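Local coordinates for protein SusD homolog (PDB 4F53) that probably binds glycans, perhaps mucin O-glycans, at the cell surface as a SusD-type outer-membrane lipoprotein with a TPR-like helical scaffold, at residues Lys158-Leu163 with Ser199-Met204; Asp360-Gly365 with Val414-Ser419; Gly365-Phe370 with Gly378-Leu383; Ala475-Tyr480 with Met511-Trp516. One frame throughout, in Å; residues are numbered along the deposited sequence.

Overall arrangement
The four contacts lie in a TPR-like chain in which helices far outweigh strands. Contacts 2 and 3 are neighbours, with centres about 9 Å apart. They share helix 358-372 and Gly-365, contact 3 is nested inside the loop that contact 2 closes, and they touch where Val-416 packs on Tyr-382 and Leu-383. Contact 1, a helix pair, lies about 26 Å from contact 2 between centres. Contact 4 joins two loops near the C-terminus and sits across the chain's centre from contact 3, about 35 Å away between centres. A bound calcium ion lies about 4 Å from the side chain of Arg-367 in contact 3.

Contact 1: residues Lys158-Leu163 with Ser199-Met204; sequences KMLEDL and SLKLRM
Antiparallel helix packing within the TPR-like scaffold brings Met-159, Leu-160 and Leu-163 of helix 152-173 against Leu-200, Lys-201 and Met-204 of helix 190-207. The segment axes pass 10.6 Å apart, with N-to-C directions at 155°. No hydrogen bond crosses the interface, which is buried and held by apolar side chains. Met-204, a selenomethionine like Met-159, reaches across to the other helix: its chain leaves with CG beside the backbone N and bends at the last torsion (chi3 63°), turning CE to 3.7 Å from CB of Met-159. The same methyl lies 3.9 Å from the SE of Met-159, whose extended chain crosses that of Met-204 at about a right angle. Leu-160 runs alongside Met-204 in the opposite direction, its CD2 3.9 Å from Met-204 CB. Helix 221-231 adds Leu-224, which touches both Leu-160 and Lys-201, while Leu-118 of helix 110-131 packs on both Leu-163 and Leu-200. Lys-201 contributes its backbone and the start of its side chain, and its extended chain carries NZ away to salt bridges with Asp-164 and Glu-227. Leu-163 has CG anti to its backbone N (chi1 -170°), which drives CD2 in between two residues: it rests 3.9 Å from Leu-200 CD2, and packs on the next residue, 3.6 Å from the backbone N and 3.8 Å from the CB of Lys-201.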
# COMPACT_ATOMS: atom_id res chain seq x y z
N LYS A 158 1.34 6.14 -20.19
CA LYS A 158 2.11 7.39 -20.11
C LYS A 158 3.18 7.29 -18.99
O LYS A 158 4.34 7.59 -19.24
CB LYS A 158 1.19 8.60 -19.91
CG LYS A 158 1.97 9.90 -19.79
CD LYS A 158 1.11 11.15 -19.76
CE LYS A 158 1.80 12.27 -19.00
NZ LYS A 158 3.15 12.62 -19.54
N MSE A 159 2.80 6.80 -17.81
CA MSE A 159 3.71 6.62 -16.68
C MSE A 159 4.89 5.74 -17.03
O MSE A 159 6.03 6.10 -16.73
CB MSE A 159 2.99 6.00 -15.46
CG MSE A 159 2.07 6.98 -14.71
SE MSE A 159 1.15 6.01 -13.28
CE MSE A 159 0.43 7.59 -12.47
N LEU A 160 4.62 4.58 -17.67
CA LEU A 160 5.67 3.61 -18.02
C LEU A 160 6.62 4.19 -19.07
O LEU A 160 7.83 4.03 -18.93
CB LEU A 160 5.09 2.25 -18.45
CG LEU A 160 4.68 1.32 -17.27
CD1 LEU A 160 3.64 0.27 -17.71
CD2 LEU A 160 5.92 0.63 -16.65
N GLU A 161 6.08 4.95 -20.04
CA GLU A 161 6.87 5.59 -21.08
C GLU A 161 7.75 6.71 -20.47
O GLU A 161 8.92 6.83 -20.83
CB GLU A 161 5.93 6.15 -22.14
CG GLU A 161 6.64 6.87 -23.27
CD GLU A 161 5.77 7.18 -24.48
OE1 GLU A 161 4.81 6.42 -24.75
OE2 GLU A 161 6.08 8.16 -25.19
N ASP A 162 7.19 7.52 -19.57
CA ASP A 162 7.94 8.58 -18.90
C ASP A 162 8.98 7.99 -17.95
O ASP A 162 10.11 8.50 -17.89
CB ASP A 162 7.00 9.56 -18.15
CG ASP A 162 6.12 10.41 -19.08
OD1 ASP A 162 6.43 10.50 -20.30
OD2 ASP A 162 5.11 10.94 -18.60
N LEU A 163 8.65 6.86 -17.28
CA LEU A 163 9.56 6.17 -16.38
C LEU A 163 10.81 5.68 -17.15
O LEU A 163 11.92 5.82 -16.63
CB LEU A 163 8.83 5.01 -15.68
CG LEU A 163 9.54 4.30 -14.53
CD1 LEU A 163 10.14 5.29 -13.55
CD2 LEU A 163 8.60 3.34 -13.87
N SER A 199 12.77 -0.61 -10.09
CA SER A 199 11.95 -1.40 -9.16
C SER A 199 10.48 -1.01 -9.32
O SER A 199 9.61 -1.87 -9.27
CB SER A 199 12.42 -1.18 -7.73
OG SER A 199 13.76 -1.65 -7.64
N LEU A 200 10.20 0.31 -9.58
CA LEU A 200 8.85 0.81 -9.82
C LEU A 200 8.33 0.25 -11.17
O LEU A 200 7.17 -0.12 -11.30
CB LEU A 200 8.86 2.36 -9.82
CG LEU A 200 7.52 3.07 -10.10
CD1 LEU A 200 6.50 2.82 -8.97
CD2 LEU A 200 7.73 4.57 -10.30
N LYS A 201 9.21 0.23 -12.17
CA LYS A 201 8.91 -0.28 -13.50
C LYS A 201 8.47 -1.76 -13.39
O LYS A 201 7.47 -2.13 -13.99
CB LYS A 201 10.13 -0.11 -14.44
CG LYS A 201 9.93 -0.68 -15.85
CD LYS A 201 11.14 -0.35 -16.74
CE LYS A 201 11.06 -0.96 -18.11
NZ LYS A 201 12.27 -0.63 -18.91
N LEU A 202 9.15 -2.57 -12.58
CA LEU A 202 8.81 -3.98 -12.35
C LEU A 202 7.48 -4.09 -11.61
O LEU A 202 6.67 -4.95 -11.95
CB LEU A 202 9.96 -4.67 -11.56
CG LEU A 202 9.74 -6.10 -11.06
CD1 LEU A 202 9.65 -7.10 -12.21
CD2 LEU A 202 10.86 -6.49 -10.14
N ARG A 203 7.23 -3.22 -10.64
CA ARG A 203 5.97 -3.20 -9.88
C ARG A 203 4.78 -2.92 -10.83
O ARG A 203 3.81 -3.65 -10.81
CB ARG A 203 6.01 -2.17 -8.72
CG ARG A 203 4.63 -2.00 -8.05
CD ARG A 203 4.53 -0.72 -7.26
NE ARG A 203 5.15 -0.84 -5.94
CZ ARG A 203 5.19 0.15 -5.05
NH1 ARG A 203 4.66 1.33 -5.34
NH2 ARG A 203 5.73 -0.05 -3.85
N MSE A 204 4.94 -1.96 -11.73
CA MSE A 204 3.90 -1.60 -12.68
C MSE A 204 3.75 -2.64 -13.81
O MSE A 204 2.63 -2.86 -14.24
CB MSE A 204 4.17 -0.22 -13.25
CG MSE A 204 4.05 0.85 -12.18
SE MSE A 204 4.24 2.59 -12.97
CE MSE A 204 2.72 2.58 -14.10

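Contact 2: residues Asp360-Gly365 with Val414-Ser419; sequences DFYEEG and VTVAWS
A helix-to-loop contact, partly buried, is carried by Tyr-362 of helix 358-372, which reaches across to Val-416 and Trp-418 in the loop ahead of helix 423-438. The tyrosine has CG anti to its backbone N (chi1 174°), which sends the ring toward the loop. At its tip OH donates a short hydrogen bond of 2.5 Å to the carbonyl O of Val-416. The hydroxyl meets that oxygen in the carbonyl plane, on a lone pair, with a C=O...OH angle of 127°. Trp-418 comes over one face of the tyrosine ring: its CE3 stands 3.4 Å from Tyr-362 CD2, toward the rim. The two ring planes are inclined at 48°, with centroids 5.0 Å apart. In the TPR-like helical scaffold, helix 358-372 packs beside helix 337-349, whose Phe-342 also touches Tyr-362, and Gln-429 of helix 423-438 holds the loop by hydrogen bonds to Thr-415, Ala-417 and Ser-419. A leucine in place of Tyr-362 would probably leave the Val-416 carbonyl without its hydroxyl donor and Trp-418 without the ring it leans on. A second polar link runs through one water, which donates to OE2 of Glu-363 at 2.7 Å and accepts from the backbone N of Trp-418 at 2.9 Å. The same OE2 forms a salt bridge with Lys-359, one turn earlier on the helix.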
# COMPACT_ATOMS: atom_id res chain seq x y z
N ASP A 360 14.12 -19.30 -5.25
CA ASP A 360 15.25 -18.52 -4.77
C ASP A 360 14.87 -17.09 -4.42
O ASP A 360 15.32 -16.61 -3.39
CB ASP A 360 16.39 -18.54 -5.78
CG ASP A 360 17.14 -19.87 -5.78
OD1 ASP A 360 16.93 -20.69 -4.83
OD2 ASP A 360 17.94 -20.11 -6.71
N PHE A 361 13.99 -16.45 -5.21
CA PHE A 361 13.55 -15.09 -4.93
C PHE A 361 12.57 -15.03 -3.76
O PHE A 361 12.60 -14.07 -3.01
CB PHE A 361 12.95 -14.44 -6.16
CG PHE A 361 14.00 -14.10 -7.19
CD1 PHE A 361 15.08 -13.28 -6.86
CD2 PHE A 361 13.91 -14.58 -8.49
CE1 PHE A 361 16.06 -12.98 -7.81
CE2 PHE A 361 14.86 -14.24 -9.45
CZ PHE A 361 15.94 -13.46 -9.10
N TYR A 362 11.72 -16.05 -3.61
CA TYR A 362 10.80 -16.19 -2.49
C TYR A 362 11.60 -16.19 -1.16
O TYR A 362 11.31 -15.40 -0.26
CB TYR A 362 10.00 -17.49 -2.64
CG TYR A 362 9.11 -17.83 -1.47
CD1 TYR A 362 7.91 -17.16 -1.26
CD2 TYR A 362 9.44 -18.86 -0.60
CE1 TYR A 362 7.08 -17.48 -0.19
CE2 TYR A 362 8.60 -19.22 0.44
CZ TYR A 362 7.41 -18.54 0.63
OH TYR A 362 6.61 -18.90 1.68
N GLU A 363 12.62 -17.06 -1.08
CA GLU A 363 13.47 -17.20 0.10
C GLU A 363 14.34 -15.95 0.32
O GLU A 363 14.48 -15.52 1.46
CB GLU A 363 14.30 -18.46 0.00
CG GLU A 363 13.37 -19.68 -0.01
CD GLU A 363 14.00 -21.02 0.32
OE1 GLU A 363 15.20 -21.20 0.02
OE2 GLU A 363 13.27 -21.90 0.83
N GLU A 364 14.79 -15.31 -0.77
CA GLU A 364 15.53 -14.06 -0.72
C GLU A 364 14.63 -12.92 -0.18
O GLU A 364 15.11 -12.13 0.63
CB GLU A 364 16.13 -13.70 -2.10
CG GLU A 364 17.00 -12.44 -2.12
CD GLU A 364 18.20 -12.34 -1.18
OE1 GLU A 364 18.55 -13.35 -0.53
OE2 GLU A 364 18.81 -11.25 -1.11
N GLY A 365 13.35 -12.87 -0.57
CA GLY A 365 12.41 -11.86 -0.09
C GLY A 365 12.20 -11.95 1.42
O GLY A 365 12.22 -10.94 2.12
N VAL A 414 -2.19 -21.91 3.23
CA VAL A 414 -0.89 -21.35 2.89
C VAL A 414 0.04 -21.39 4.12
O VAL A 414 -0.36 -21.05 5.24
CB VAL A 414 -0.97 -19.92 2.25
CG1 VAL A 414 -1.36 -18.84 3.28
CG2 VAL A 414 0.32 -19.53 1.54
N THR A 415 1.27 -21.84 3.90
CA THR A 415 2.29 -21.87 4.91
C THR A 415 3.58 -21.32 4.28
O THR A 415 3.55 -20.83 3.15
CB THR A 415 2.40 -23.23 5.62
OG1 THR A 415 3.28 -23.03 6.74
CG2 THR A 415 2.86 -24.37 4.69
N VAL A 416 4.69 -21.33 5.06
CA VAL A 416 5.96 -20.74 4.65
C VAL A 416 6.76 -21.64 3.70
O VAL A 416 7.12 -21.18 2.61
CB VAL A 416 6.81 -20.31 5.87
CG1 VAL A 416 8.06 -19.55 5.42
CG2 VAL A 416 5.99 -19.48 6.85
N ALA A 417 7.10 -22.88 4.13
CA ALA A 417 7.94 -23.82 3.37
C ALA A 417 7.49 -23.89 1.90
O ALA A 417 6.34 -24.22 1.62
CB ALA A 417 7.95 -25.19 4.02
N TRP A 418 8.38 -23.43 0.99
CA TRP A 418 8.14 -23.40 -0.45
C TRP A 418 7.77 -24.80 -0.96
O TRP A 418 8.57 -25.73 -0.83
CB TRP A 418 9.39 -22.88 -1.17
CG TRP A 418 9.22 -22.86 -2.66
CD1 TRP A 418 9.60 -23.82 -3.55
CD2 TRP A 418 8.54 -21.85 -3.42
NE1 TRP A 418 9.25 -23.45 -4.82
CE2 TRP A 418 8.57 -22.26 -4.77
CE3 TRP A 418 7.88 -20.65 -3.08
CZ2 TRP A 418 8.04 -21.48 -5.80
CZ3 TRP A 418 7.32 -19.89 -4.10
CH2 TRP A 418 7.41 -20.30 -5.44
N SER A 419 6.59 -24.96 -1.55
CA SER A 419 6.20 -26.28 -2.02
C SER A 419 6.41 -26.46 -3.53
O SER A 419 6.55 -27.59 -4.01
CB SER A 419 4.75 -26.58 -1.65
OG SER A 419 3.92 -25.55 -2.14
O HOH W 1 10.78 -21.98 1.89

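Contact 3: residues Gly365-Phe370 with Gly378-Leu383; sequences GIRLSF and GVENYL
Gly-378, the N-cap of helix 379-383, places its carbonyl O 4.0 Å from CE2 of Phe-370. Val-379 follows and lays CG2 over the Phe-370 ring in a CH-pi contact, 3.9 Å from the centroid and 15° off the normal. Its other branch, CG1, sits between the backbone N and the carbonyl carbon (chi1 76°) and turns to NH1 of Arg-367 at 3.5 Å. Glu-380 brings OE2 near the edge of that guanidinium, but at 4.3 Å from NH1 the pair falls short of a salt bridge. Tyr-382 takes Phe-370 CZ against its CG at 3.6 Å, the two rings oblique at 52°, while Ile-366 CG2 touches its CD2. Leu-383 divides its methyls: CD2 meets Ile-366 CD1 at 3.6 Å, and CD1 lies over one face of the Arg-367 guanidinium. An alanine in place of Phe-370 would probably open a gap between Val-379 and Tyr-382 and set the tyrosine ring freer to shift. The short helix 379-383 packs alongside helix 358-372, roughly antiparallel but strongly inclined; Phe-342 of helix 337-349 also touches Ile-366, and Gln-433 of helix 423-438 is hydrogen-bonded to the Tyr-382 hydroxyl.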
# COMPACT_ATOMS: atom_id res chain seq x y z
N GLY A 365 13.35 -12.87 -0.57
CA GLY A 365 12.41 -11.86 -0.09
C GLY A 365 12.20 -11.95 1.42
O GLY A 365 12.22 -10.94 2.12
N ILE A 366 12.06 -13.18 1.93
CA ILE A 366 11.93 -13.45 3.37
C ILE A 366 13.23 -13.03 4.11
O ILE A 366 13.14 -12.34 5.12
CB ILE A 366 11.54 -14.93 3.63
CG1 ILE A 366 10.17 -15.24 2.98
CG2 ILE A 366 11.56 -15.27 5.16
CD1 ILE A 366 9.73 -16.74 2.98
N ARG A 367 14.41 -13.41 3.59
CA ARG A 367 15.71 -13.04 4.17
C ARG A 367 15.86 -11.51 4.21
O ARG A 367 16.28 -10.98 5.24
CB ARG A 367 16.90 -13.64 3.39
CG ARG A 367 16.99 -15.17 3.50
CD ARG A 367 18.05 -15.74 2.55
NE ARG A 367 18.08 -17.21 2.57
CZ ARG A 367 18.66 -17.94 3.51
NH1 ARG A 367 19.28 -17.35 4.53
NH2 ARG A 367 18.63 -19.27 3.45
N LEU A 368 15.51 -10.82 3.10
CA LEU A 368 15.58 -9.37 3.05
C LEU A 368 14.65 -8.73 4.09
O LEU A 368 15.06 -7.76 4.74
CB LEU A 368 15.24 -8.84 1.64
CG LEU A 368 16.33 -8.99 0.58
CD1 LEU A 368 15.75 -8.80 -0.82
CD2 LEU A 368 17.49 -8.04 0.83
N SER A 369 13.43 -9.30 4.29
CA SER A 369 12.49 -8.77 5.25
C SER A 369 13.01 -8.94 6.69
O SER A 369 12.90 -8.00 7.51
CB SER A 369 11.12 -9.40 5.07
OG SER A 369 10.20 -8.94 6.04
N PHE A 370 13.62 -10.10 6.99
CA PHE A 370 14.27 -10.35 8.30
C PHE A 370 15.37 -9.28 8.56
O PHE A 370 15.37 -8.64 9.60
CB PHE A 370 14.85 -11.77 8.34
CG PHE A 370 13.89 -12.82 8.85
CD1 PHE A 370 12.59 -12.92 8.33
CD2 PHE A 370 14.29 -13.73 9.83
CE1 PHE A 370 11.72 -13.91 8.79
CE2 PHE A 370 13.40 -14.70 10.29
CZ PHE A 370 12.13 -14.80 9.75
N GLY A 378 17.40 -17.25 12.95
CA GLY A 378 16.18 -18.03 12.77
C GLY A 378 15.48 -18.00 11.43
O GLY A 378 14.34 -18.45 11.34
N VAL A 379 16.13 -17.47 10.37
CA VAL A 379 15.50 -17.40 9.06
C VAL A 379 15.36 -18.81 8.45
O VAL A 379 14.32 -19.13 7.89
CB VAL A 379 16.15 -16.38 8.08
CG1 VAL A 379 17.46 -16.90 7.50
CG2 VAL A 379 15.17 -15.98 6.97
N GLU A 380 16.38 -19.66 8.61
CA GLU A 380 16.41 -21.03 8.09
C GLU A 380 15.29 -21.88 8.71
O GLU A 380 14.67 -22.67 8.01
CB GLU A 380 17.78 -21.69 8.30
CG GLU A 380 18.95 -20.88 7.74
CD GLU A 380 19.57 -19.82 8.66
OE1 GLU A 380 19.12 -19.66 9.82
OE2 GLU A 380 20.52 -19.15 8.20
N ASN A 381 14.99 -21.70 10.01
CA ASN A 381 13.90 -22.43 10.66
C ASN A 381 12.57 -21.87 10.18
O ASN A 381 11.64 -22.63 9.99
CB ASN A 381 13.97 -22.40 12.20
CG ASN A 381 15.20 -23.05 12.77
OD1 ASN A 381 15.55 -24.20 12.45
ND2 ASN A 381 15.85 -22.35 13.68
N TYR A 382 12.49 -20.56 9.98
CA TYR A 382 11.27 -19.93 9.49
C TYR A 382 10.94 -20.43 8.08
O TYR A 382 9.80 -20.82 7.83
CB TYR A 382 11.38 -18.40 9.53
CG TYR A 382 10.09 -17.72 9.11
CD1 TYR A 382 9.04 -17.56 10.02
CD2 TYR A 382 9.92 -17.26 7.81
CE1 TYR A 382 7.85 -16.95 9.63
CE2 TYR A 382 8.74 -16.62 7.42
CZ TYR A 382 7.70 -16.47 8.33
OH TYR A 382 6.52 -15.87 7.93
N LEU A 383 11.96 -20.49 7.18
CA LEU A 383 11.83 -20.95 5.79
C LEU A 383 11.31 -22.39 5.69
O LEU A 383 10.67 -22.73 4.70
CB LEU A 383 13.18 -20.82 5.06
CG LEU A 383 13.65 -19.38 4.73
CD1 LEU A 383 15.08 -19.39 4.17
CD2 LEU A 383 12.71 -18.69 3.77

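Contact 4: residues Ala475-Tyr480 with Met511-Trp516; sequences ARRMPY and MATHVW
Arg-476 threads its side chain along the loop 511-516, starting at CB, which lies 3.4 Å from the carbonyl oxygens of both Met-511 and Thr-513. CG comes next, 3.6 Å from Ala-512 O and close to CD2 of His-514. Bends at chi2 (-50°) and chi3 (-68°) carry the chain along the face of the imidazole, with CD near NE2. The guanidinium lies flat on the His-514 ring, centres 4.4 Å apart and planes 22° apart. NE stands over the ring face, 3.4 Å from His-514 NE2, too poorly angled for a hydrogen bond. At the tip, NH2 passes over CE1 and goes on to a salt bridge with Asp-518, while NH1 is hydrogen-bonded to the carbonyl O of Glu-473. The backbones are joined as well: Arg-476 N donates to Met-511 O at 2.7 Å, and a water links Arg-476 O to Val-515 N. Beside this, Met-511 packs the loop pair, its extended chain running alongside Met-478 and past Pro-479. Met-511 CE lies 3.7 Å from Met-478 SE, both residues being selenomethionines. Arg-477 lays its CD 3.2 Å from Thr-513 O before its guanidinium pairs with Asp-509. These two irregular loops, one before and one after helices 482-487 and 489-502 in the chain, are thereby locked together. The stacked arginine would probably disfavour protonation of His-514, although Glu-473 OE1, hydrogen-bonded to NE2, is likely to offset part of that positive field.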
# COMPACT_ATOMS: atom_id res chain seq x y z
N ALA A 475 -13.73 -3.83 -0.87
CA ALA A 475 -13.69 -2.62 -1.71
C ALA A 475 -12.67 -2.81 -2.85
O ALA A 475 -11.53 -3.20 -2.62
CB ALA A 475 -13.33 -1.40 -0.86
N ARG A 476 -13.09 -2.56 -4.08
CA ARG A 476 -12.28 -2.73 -5.28
C ARG A 476 -11.75 -1.40 -5.75
O ARG A 476 -10.81 -1.33 -6.55
CB ARG A 476 -13.11 -3.41 -6.40
CG ARG A 476 -13.82 -4.70 -5.96
CD ARG A 476 -12.87 -5.66 -5.26
NE ARG A 476 -11.88 -6.19 -6.19
CZ ARG A 476 -11.11 -7.25 -5.93
NH1 ARG A 476 -11.16 -7.84 -4.74
NH2 ARG A 476 -10.30 -7.72 -6.86
N ARG A 477 -12.36 -0.33 -5.25
CA ARG A 477 -11.98 1.04 -5.57
C ARG A 477 -12.76 1.99 -4.66
O ARG A 477 -13.55 1.54 -3.82
CB ARG A 477 -12.25 1.34 -7.08
CG ARG A 477 -13.73 1.39 -7.42
CD ARG A 477 -14.00 1.74 -8.87
NE ARG A 477 -13.73 3.14 -9.20
CZ ARG A 477 -14.62 4.13 -9.17
NH1 ARG A 477 -15.85 3.91 -8.71
NH2 ARG A 477 -14.27 5.35 -9.54
N MSE A 478 -12.54 3.29 -4.84
CA MSE A 478 -13.30 4.33 -4.18
C MSE A 478 -14.15 5.01 -5.23
O MSE A 478 -13.67 5.17 -6.37
CB MSE A 478 -12.38 5.34 -3.46
CG MSE A 478 -11.69 4.75 -2.24
SE MSE A 478 -12.89 4.41 -0.75
CE MSE A 478 -13.51 6.24 -0.37
N PRO A 479 -15.40 5.42 -4.89
CA PRO A 479 -16.20 6.16 -5.87
C PRO A 479 -15.72 7.60 -5.96
O PRO A 479 -15.13 8.12 -5.01
CB PRO A 479 -17.61 6.06 -5.30
CG PRO A 479 -17.43 5.94 -3.83
CD PRO A 479 -16.08 5.32 -3.58
N TYR A 480 -15.96 8.26 -7.10
CA TYR A 480 -15.55 9.66 -7.27
C TYR A 480 -16.29 10.57 -6.30
O TYR A 480 -17.49 10.36 -6.08
CB TYR A 480 -15.80 10.14 -8.72
CG TYR A 480 -14.97 9.41 -9.76
CD1 TYR A 480 -13.58 9.38 -9.67
CD2 TYR A 480 -15.57 8.79 -10.85
CE1 TYR A 480 -12.81 8.71 -10.62
CE2 TYR A 480 -14.81 8.12 -11.81
CZ TYR A 480 -13.43 8.07 -11.68
OH TYR A 480 -12.66 7.42 -12.61
N MSE A 511 -17.78 1.27 -5.06
CA MSE A 511 -16.65 0.53 -4.51
C MSE A 511 -16.52 -0.88 -5.10
O MSE A 511 -15.50 -1.53 -4.91
CB MSE A 511 -16.83 0.42 -3.00
CG MSE A 511 -16.54 1.70 -2.25
SE MSE A 511 -16.61 1.35 -0.33
CE MSE A 511 -16.23 3.17 0.34
N ALA A 512 -17.55 -1.36 -5.83
CA ALA A 512 -17.64 -2.72 -6.34
C ALA A 512 -17.03 -2.89 -7.71
O ALA A 512 -16.71 -4.03 -8.08
CB ALA A 512 -19.10 -3.16 -6.35
N THR A 513 -16.87 -1.78 -8.46
CA THR A 513 -16.32 -1.82 -9.81
C THR A 513 -14.83 -2.09 -9.80
O THR A 513 -14.09 -1.48 -9.04
CB THR A 513 -16.65 -0.55 -10.60
OG1 THR A 513 -18.04 -0.50 -10.76
CG2 THR A 513 -16.01 -0.51 -12.01
N HIS A 514 -14.39 -2.99 -10.69
CA HIS A 514 -12.99 -3.32 -10.88
C HIS A 514 -12.36 -2.31 -11.81
O HIS A 514 -12.94 -1.97 -12.84
CB HIS A 514 -12.81 -4.74 -11.44
CG HIS A 514 -13.09 -5.83 -10.46
ND1 HIS A 514 -12.43 -7.05 -10.52
CD2 HIS A 514 -13.99 -5.87 -9.44
CE1 HIS A 514 -12.91 -7.77 -9.52
NE2 HIS A 514 -13.86 -7.10 -8.84
N VAL A 515 -11.19 -1.83 -11.44
CA VAL A 515 -10.37 -0.94 -12.25
C VAL A 515 -9.76 -1.82 -13.38
O VAL A 515 -9.86 -3.06 -13.34
CB VAL A 515 -9.30 -0.13 -11.42
CG1 VAL A 515 -9.97 0.72 -10.35
CG2 VAL A 515 -8.25 -1.05 -10.78
N TRP A 516 -9.22 -1.18 -14.41
CA TRP A 516 -8.66 -1.81 -15.60
C TRP A 516 -7.67 -2.99 -15.29
O TRP A 516 -7.86 -4.06 -15.87
CB TRP A 516 -8.00 -0.73 -16.46
CG TRP A 516 -7.12 -1.24 -17.57
CD1 TRP A 516 -7.51 -1.73 -18.78
CD2 TRP A 516 -5.69 -1.24 -17.57
NE1 TRP A 516 -6.40 -2.07 -19.53
CE2 TRP A 516 -5.27 -1.76 -18.82
CE3 TRP A 516 -4.71 -0.84 -16.64
CZ2 TRP A 516 -3.92 -1.91 -19.16
CZ3 TRP A 516 -3.37 -0.95 -16.99
CH2 TRP A 516 -2.99 -1.49 -18.23
O HOH W 2 -10.40 -2.79 -8.89